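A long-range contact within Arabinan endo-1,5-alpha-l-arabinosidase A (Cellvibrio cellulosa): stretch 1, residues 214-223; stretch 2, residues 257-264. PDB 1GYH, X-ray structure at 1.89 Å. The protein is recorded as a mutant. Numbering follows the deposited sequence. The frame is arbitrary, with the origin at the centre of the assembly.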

ATOM      1  N   ARG A 214     -10.406   4.108 -13.632  1.00 26.75           N
ATOM      2  CA  ARG A 214     -11.390   4.611 -14.603  1.00 27.05           C
ATOM      3  C   ARG A 214     -10.904   5.085 -15.982  1.00 25.89           C
ATOM      4  O   ARG A 214     -11.420   6.081 -16.562  1.00 25.34           O
ATOM      5  N   LYS A 215     -10.008   4.284 -16.542  1.00 24.24           N
ATOM      6  CA  LYS A 215      -9.623   4.426 -17.930  1.00 24.21           C
ATOM      7  C   LYS A 215      -9.130   5.851 -18.221  1.00 23.47           C
ATOM      8  O   LYS A 215      -8.305   6.397 -17.458  1.00 22.43           O
ATOM      9  N   GLY A 216      -9.653   6.448 -19.289  1.00 22.51           N
ATOM     10  CA  GLY A 216      -9.252   7.761 -19.756  1.00 21.93           C
ATOM     11  C   GLY A 216      -9.525   8.887 -18.781  1.00 21.81           C
ATOM     12  O   GLY A 216      -9.001   9.979 -18.959  1.00 21.53           O
ATOM     13  N   ASP A 217     -10.330   8.633 -17.752  1.00 21.91           N
ATOM     14  CA  ASP A 217     -10.723   9.683 -16.797  1.00 21.98           C
ATOM     15  C   ASP A 217     -10.013   9.581 -15.448  1.00 21.01           C
ATOM     16  O   ASP A 217     -10.357  10.326 -14.517  1.00 21.20           O
ATOM     17  N   SER A 218      -9.043   8.672 -15.318  1.00 19.99           N
ATOM     18  CA  SER A 218      -8.358   8.505 -14.037  1.00 19.02           C
ATOM     19  C   SER A 218      -7.534   9.751 -13.711  1.00 17.00           C
ATOM     20  O   SER A 218      -6.905  10.326 -14.600  1.00 16.67           O
ATOM     21  N   THR A 219      -7.584  10.174 -12.456  1.00 16.31           N
ATOM     22  CA  THR A 219      -6.834  11.337 -11.971  1.00 15.17           C
ATOM     23  C   THR A 219      -5.833  10.934 -10.876  1.00 14.49           C
ATOM     24  O   THR A 219      -5.212  11.797 -10.262  1.00 14.39           O
ATOM     25  N   TYR A 220      -5.716   9.633 -10.626  1.00 13.55           N
ATOM     26  CA  TYR A 220      -4.865   9.067  -9.569  1.00 13.89           C
ATOM     27  C   TYR A 220      -3.408   9.586  -9.715  1.00 13.32           C
ATOM     28  O   TYR A 220      -2.845   9.583 -10.797  1.00 13.29           O
ATOM     29  N   HIS A 221      -2.859  10.043  -8.606  1.00 14.29           N
ATOM     30  CA  HIS A 221      -1.452  10.528  -8.544  1.00 13.95           C
ATOM     31  C   HIS A 221      -0.918  10.483  -7.118  1.00 14.11           C
ATOM     32  O   HIS A 221      -1.661  10.188  -6.174  1.00 13.38           O
ATOM     33  N   LEU A 222       0.384  10.763  -6.961  1.00 13.77           N
ATOM     34  CA  LEU A 222       1.049  10.663  -5.658  1.00 13.67           C
ATOM     35  C   LEU A 222       1.482  12.022  -5.124  1.00 13.27           C
ATOM     36  O   LEU A 222       2.043  12.840  -5.858  1.00 12.65           O
ATOM     37  N   VAL A 223       1.213  12.210  -3.842  1.00 13.21           N
ATOM     38  CA  VAL A 223       1.639  13.349  -3.053  1.00 12.97           C
ATOM     39  C   VAL A 223       2.421  12.864  -1.829  1.00 13.58           C
ATOM     40  O   VAL A 223       2.407  11.659  -1.466  1.00 14.36           O
ATOM     41  N   TRP A 257       0.467   7.174 -19.695  1.00 11.64           N
ATOM     42  CA  TRP A 257       0.212   6.554 -18.391  1.00 12.06           C
ATOM     43  C   TRP A 257      -0.858   7.374 -17.675  1.00 13.54           C
ATOM     44  O   TRP A 257      -0.572   8.413 -17.066  1.00 14.47           O
ATOM     45  N   VAL A 258      -2.123   6.947 -17.797  1.00 14.13           N
ATOM     46  CA  VAL A 258      -3.257   7.782 -17.369  1.00 13.66           C
ATOM     47  C   VAL A 258      -3.721   7.314 -16.024  1.00 13.89           C
ATOM     48  O   VAL A 258      -4.456   6.336 -15.885  1.00 14.19           O
ATOM     49  N   GLY A 259      -3.208   7.990 -15.005  1.00 13.16           N
ATOM     50  CA  GLY A 259      -3.367   7.589 -13.632  1.00 12.83           C
ATOM     51  C   GLY A 259      -2.272   6.671 -13.168  1.00 12.97           C
ATOM     52  O   GLY A 259      -1.858   5.764 -13.905  1.00 12.90           O
ATOM     53  N   LEU A 260      -1.815   6.892 -11.936  1.00 12.37           N
ATOM     54  CA  LEU A 260      -0.776   6.055 -11.348  1.00 13.28           C
ATOM     55  C   LEU A 260      -0.767   6.241  -9.856  1.00 12.45           C
ATOM     56  O   LEU A 260      -1.264   7.223  -9.369  1.00 13.28           O
ATOM     57  N   GLY A 261      -0.272   5.285  -9.090  1.00 12.78           N
ATOM     58  CA  GLY A 261      -0.320   5.427  -7.662  1.00 12.12           C
ATOM     59  C   GLY A 261      -0.304   4.128  -6.873  1.00 13.40           C
ATOM     60  O   GLY A 261       0.235   3.103  -7.329  1.00 13.84           O
ATOM     61  N   HIS A 262      -0.903   4.208  -5.689  1.00 13.93           N
ATOM     62  CA  HIS A 262      -0.900   3.179  -4.632  1.00 15.22           C
ATOM     63  C   HIS A 262       0.487   2.584  -4.455  1.00 15.73           C
ATOM     64  O   HIS A 262       0.725   1.431  -4.811  1.00 16.16           O
ATOM     65  N   ASN A 263       1.402   3.411  -3.953  1.00 15.47           N
ATOM     66  CA  ASN A 263       2.817   3.069  -3.963  1.00 14.82           C
ATOM     67  C   ASN A 263       3.328   2.418  -2.707  1.00 15.17           C
ATOM     68  O   ASN A 263       2.702   2.442  -1.652  1.00 15.52           O
ATOM     69  N   SER A 264       4.525   1.862  -2.844  1.00 14.39           N
ATOM     70  CA  SER A 264       5.388   1.532  -1.734  1.00 14.41           C
ATOM     71  C   SER A 264       6.769   2.199  -2.072  1.00 13.95           C
ATOM     72  O   SER A 264       6.926   2.826  -3.130  1.00 11.47           O
TER

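A contact with little direct hydrogen bonding can be completed by side-chain packing, glycines and water. Strand 221-223 of this arabinanase, the residues leading into it, and strand 257-264 offer an example: the strands' N-to-C directions differ by 46°, and the two stretches bury 507 Å² between them. A single direct hydrogen bond crosses the gap, from Leu 260 N to Tyr 220 O (3.1 Å, 163° at the hydrogen). Beside it, Gly 259 CA makes a CA-H...O contact with the same carbonyl, Tyr 220 O, at 3.5 Å, and His 221 CA makes another with Leu 260 O at 3.4 Å.

The van der Waals packing is built from a few side chains directed across the interface. Tyr 220 points toward the other strand with chi1 at -144°, between the standard wells, and its ring meets the backbone of the second stretch obliquely: Tyr 220 CE2 lies 3.8 Å from Gly 261 C and 3.5 Å from His 262 N. Further out, Tyr 220 OH approaches His 262 CB at 3.6 Å, while its polar need is met elsewhere in the structure. Leu 222, also pointing toward its partner, adopts the m, t rotamer; its CD2 sits 3.7 Å from Gly 261 CA and 3.4 Å from Asn 263 OD1. From the second stretch, Val 258 (t) points toward the first and sets CG1 against two carbonyl oxygens ahead of Tyr 220, 3.7 Å from Lys 215 O and 3.8 Å from Gly 216 O. Leu 260 (p, p) starts away, but its end comes back nearer to the first stretch.

Such close approach depends on absent side chains. A CB on Gly 261 would fall 2.8 Å from Tyr 220 CD2, and one on Gly 259 would fall 2.8 Å from Ser 218 CB, both clashes. The backbone angles of these two residues independently call for glycine.

The polar side chains mostly secure their own stretch. His 221 (p) points away and donates from ND1 to Thr 219 O at 2.9 Å; Asn 263 (p) points sideways and donates from ND2 to Ser 264 O at 3.1 Å. Ser 218 (m) points toward the other stretch, with CB 3.6 Å from Val 258 O, yet its OG accepts from Arg 214 N at 3.0 Å.

Water supplies the remaining polar link. Water 1 accepts a hydrogen bond from Ser 218 OG (2.7 Å) and donates to Lys 215 O (2.5 Å) and Val 258 O (2.7 Å), thereby tying the turn to the start of the second strand.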

ATOM      1  CB  ARG A 214     -12.382   5.611 -14.011  1.00 28.29           C
ATOM      2  CG  ARG A 214     -11.864   6.782 -13.357  1.00 31.11           C
ATOM      3  CD  ARG A 214     -12.426   6.863 -11.959  1.00 35.21           C
ATOM      4  NE  ARG A 214     -13.843   7.261 -11.871  1.00 36.64           N
ATOM      5  CZ  ARG A 214     -14.709   6.839 -10.927  1.00 37.20           C
ATOM      6  NH1 ARG A 214     -14.347   5.952  -9.997  1.00 35.53           N
ATOM      7  NH2 ARG A 214     -15.958   7.311 -10.920  1.00 37.95           N
ATOM      8  CB  LYS A 215     -10.795   4.025 -18.844  1.00 24.86           C
ATOM      9  CG  LYS A 215     -11.550   2.778 -18.368  1.00 25.95           C
ATOM     10  CD  LYS A 215     -10.687   1.551 -18.227  1.00 26.86           C
ATOM     11  CE  LYS A 215     -10.844   0.593 -19.361  1.00 29.58           C
ATOM     12  NZ  LYS A 215     -10.712  -0.818 -18.817  1.00 30.58           N
ATOM     13  CB  ASP A 217     -12.245   9.647 -16.528  1.00 21.85           C
ATOM     14  CG  ASP A 217     -13.073   9.920 -17.746  1.00 24.84           C
ATOM     15  OD1 ASP A 217     -12.630  10.711 -18.625  1.00 23.75           O
ATOM     16  OD2 ASP A 217     -14.209   9.372 -17.882  1.00 27.94           O
ATOM     17  CB  SER A 218      -7.456   7.270 -14.031  1.00 19.72           C
ATOM     18  OG  SER A 218      -8.197   6.067 -14.218  1.00 22.79           O
ATOM     19  CB  THR A 219      -7.786  12.388 -11.359  1.00 14.85           C
ATOM     20  OG1 THR A 219      -8.565  11.792 -10.306  1.00 15.69           O
ATOM     21  CG2 THR A 219      -8.766  12.983 -12.384  1.00 14.65           C
ATOM     22  CB  TYR A 220      -4.842   7.549  -9.664  1.00 12.39           C
ATOM     23  CG  TYR A 220      -4.797   6.705  -8.406  1.00 12.51           C
ATOM     24  CD1 TYR A 220      -5.597   6.973  -7.309  1.00 14.25           C
ATOM     25  CD2 TYR A 220      -4.039   5.542  -8.376  1.00 12.92           C
ATOM     26  CE1 TYR A 220      -5.587   6.164  -6.181  1.00 13.14           C
ATOM     27  CE2 TYR A 220      -4.026   4.701  -7.243  1.00 15.24           C
ATOM     28  CZ  TYR A 220      -4.828   5.014  -6.157  1.00 13.69           C
ATOM     29  OH  TYR A 220      -4.872   4.201  -5.030  1.00 14.74           O
ATOM     30  CB  HIS A 221      -1.336  11.945  -9.126  1.00 13.63           C
ATOM     31  CG  HIS A 221      -2.069  13.004  -8.355  1.00 14.73           C
ATOM     32  ND1 HIS A 221      -3.441  13.141  -8.385  1.00 13.88           N
ATOM     33  CD2 HIS A 221      -1.608  14.000  -7.554  1.00 14.75           C
ATOM     34  CE1 HIS A 221      -3.795  14.177  -7.634  1.00 15.45           C
ATOM     35  NE2 HIS A 221      -2.695  14.732  -7.143  1.00 17.25           N
ATOM     36  CB  LEU A 222       2.276   9.774  -5.763  1.00 13.85           C
ATOM     37  CG  LEU A 222       2.056   8.308  -6.140  1.00 15.59           C
ATOM     38  CD1 LEU A 222       3.388   7.569  -6.252  1.00 18.08           C
ATOM     39  CD2 LEU A 222       1.200   7.629  -5.055  1.00 16.10           C
ATOM     40  CB  VAL A 223       0.449  14.240  -2.557  1.00 13.12           C
ATOM     41  CG1 VAL A 223      -0.293  14.829  -3.749  1.00 14.24           C
ATOM     42  CG2 VAL A 223      -0.483  13.505  -1.642  1.00 13.60           C
ATOM     43  CB  TRP A 257       1.499   6.460 -17.550  1.00 12.45           C
ATOM     44  CG  TRP A 257       2.509   5.687 -18.258  1.00 12.90           C
ATOM     45  CD1 TRP A 257       3.521   6.182 -19.032  1.00 12.19           C
ATOM     46  CD2 TRP A 257       2.581   4.254 -18.367  1.00 13.47           C
ATOM     47  NE1 TRP A 257       4.229   5.149 -19.597  1.00 14.18           N
ATOM     48  CE2 TRP A 257       3.666   3.955 -19.231  1.00 13.62           C
ATOM     49  CE3 TRP A 257       1.832   3.183 -17.829  1.00 13.24           C
ATOM     50  CZ2 TRP A 257       4.037   2.633 -19.561  1.00 13.19           C
ATOM     51  CZ3 TRP A 257       2.188   1.877 -18.169  1.00 13.74           C
ATOM     52  CH2 TRP A 257       3.299   1.616 -19.026  1.00 15.75           C
ATOM     53  CB  VAL A 258      -4.366   7.813 -18.435  1.00 13.58           C
ATOM     54  CG1 VAL A 258      -5.523   8.702 -18.017  1.00 14.75           C
ATOM     55  CG2 VAL A 258      -3.808   8.322 -19.727  1.00 13.98           C
ATOM     56  CB  LEU A 260       0.603   6.354 -12.010  1.00 14.02           C
ATOM     57  CG  LEU A 260       1.161   7.796 -12.048  1.00 16.14           C
ATOM     58  CD1 LEU A 260       1.598   8.309 -10.736  1.00 18.84           C
ATOM     59  CD2 LEU A 260       2.366   7.806 -13.038  1.00 19.79           C
ATOM     60  CB  HIS A 262      -1.944   2.052  -4.831  1.00 15.37           C
ATOM     61  CG  HIS A 262      -2.234   1.321  -3.546  1.00 15.73           C
ATOM     62  ND1 HIS A 262      -3.493   1.271  -2.981  1.00 16.31           N
ATOM     63  CD2 HIS A 262      -1.402   0.744  -2.652  1.00 17.66           C
ATOM     64  CE1 HIS A 262      -3.430   0.640  -1.823  1.00 16.71           C
ATOM     65  NE2 HIS A 262      -2.168   0.314  -1.600  1.00 20.16           N
ATOM     66  CB  ASN A 263       3.677   4.340  -4.219  1.00 14.89           C
ATOM     67  CG  ASN A 263       3.800   5.189  -3.019  1.00 13.98           C
ATOM     68  OD1 ASN A 263       2.841   5.863  -2.658  1.00 15.80           O
ATOM     69  ND2 ASN A 263       4.976   5.147  -2.337  1.00 13.42           N
ATOM     70  CB  SER A 264       5.490   0.015  -1.526  1.00 14.09           C
ATOM     71  OG  SER A 264       5.720  -0.721  -2.760  1.00 12.35           O
TER
HETATM   72  O   HOH W   1      -6.773   4.917 -16.191  1.00 32.49           O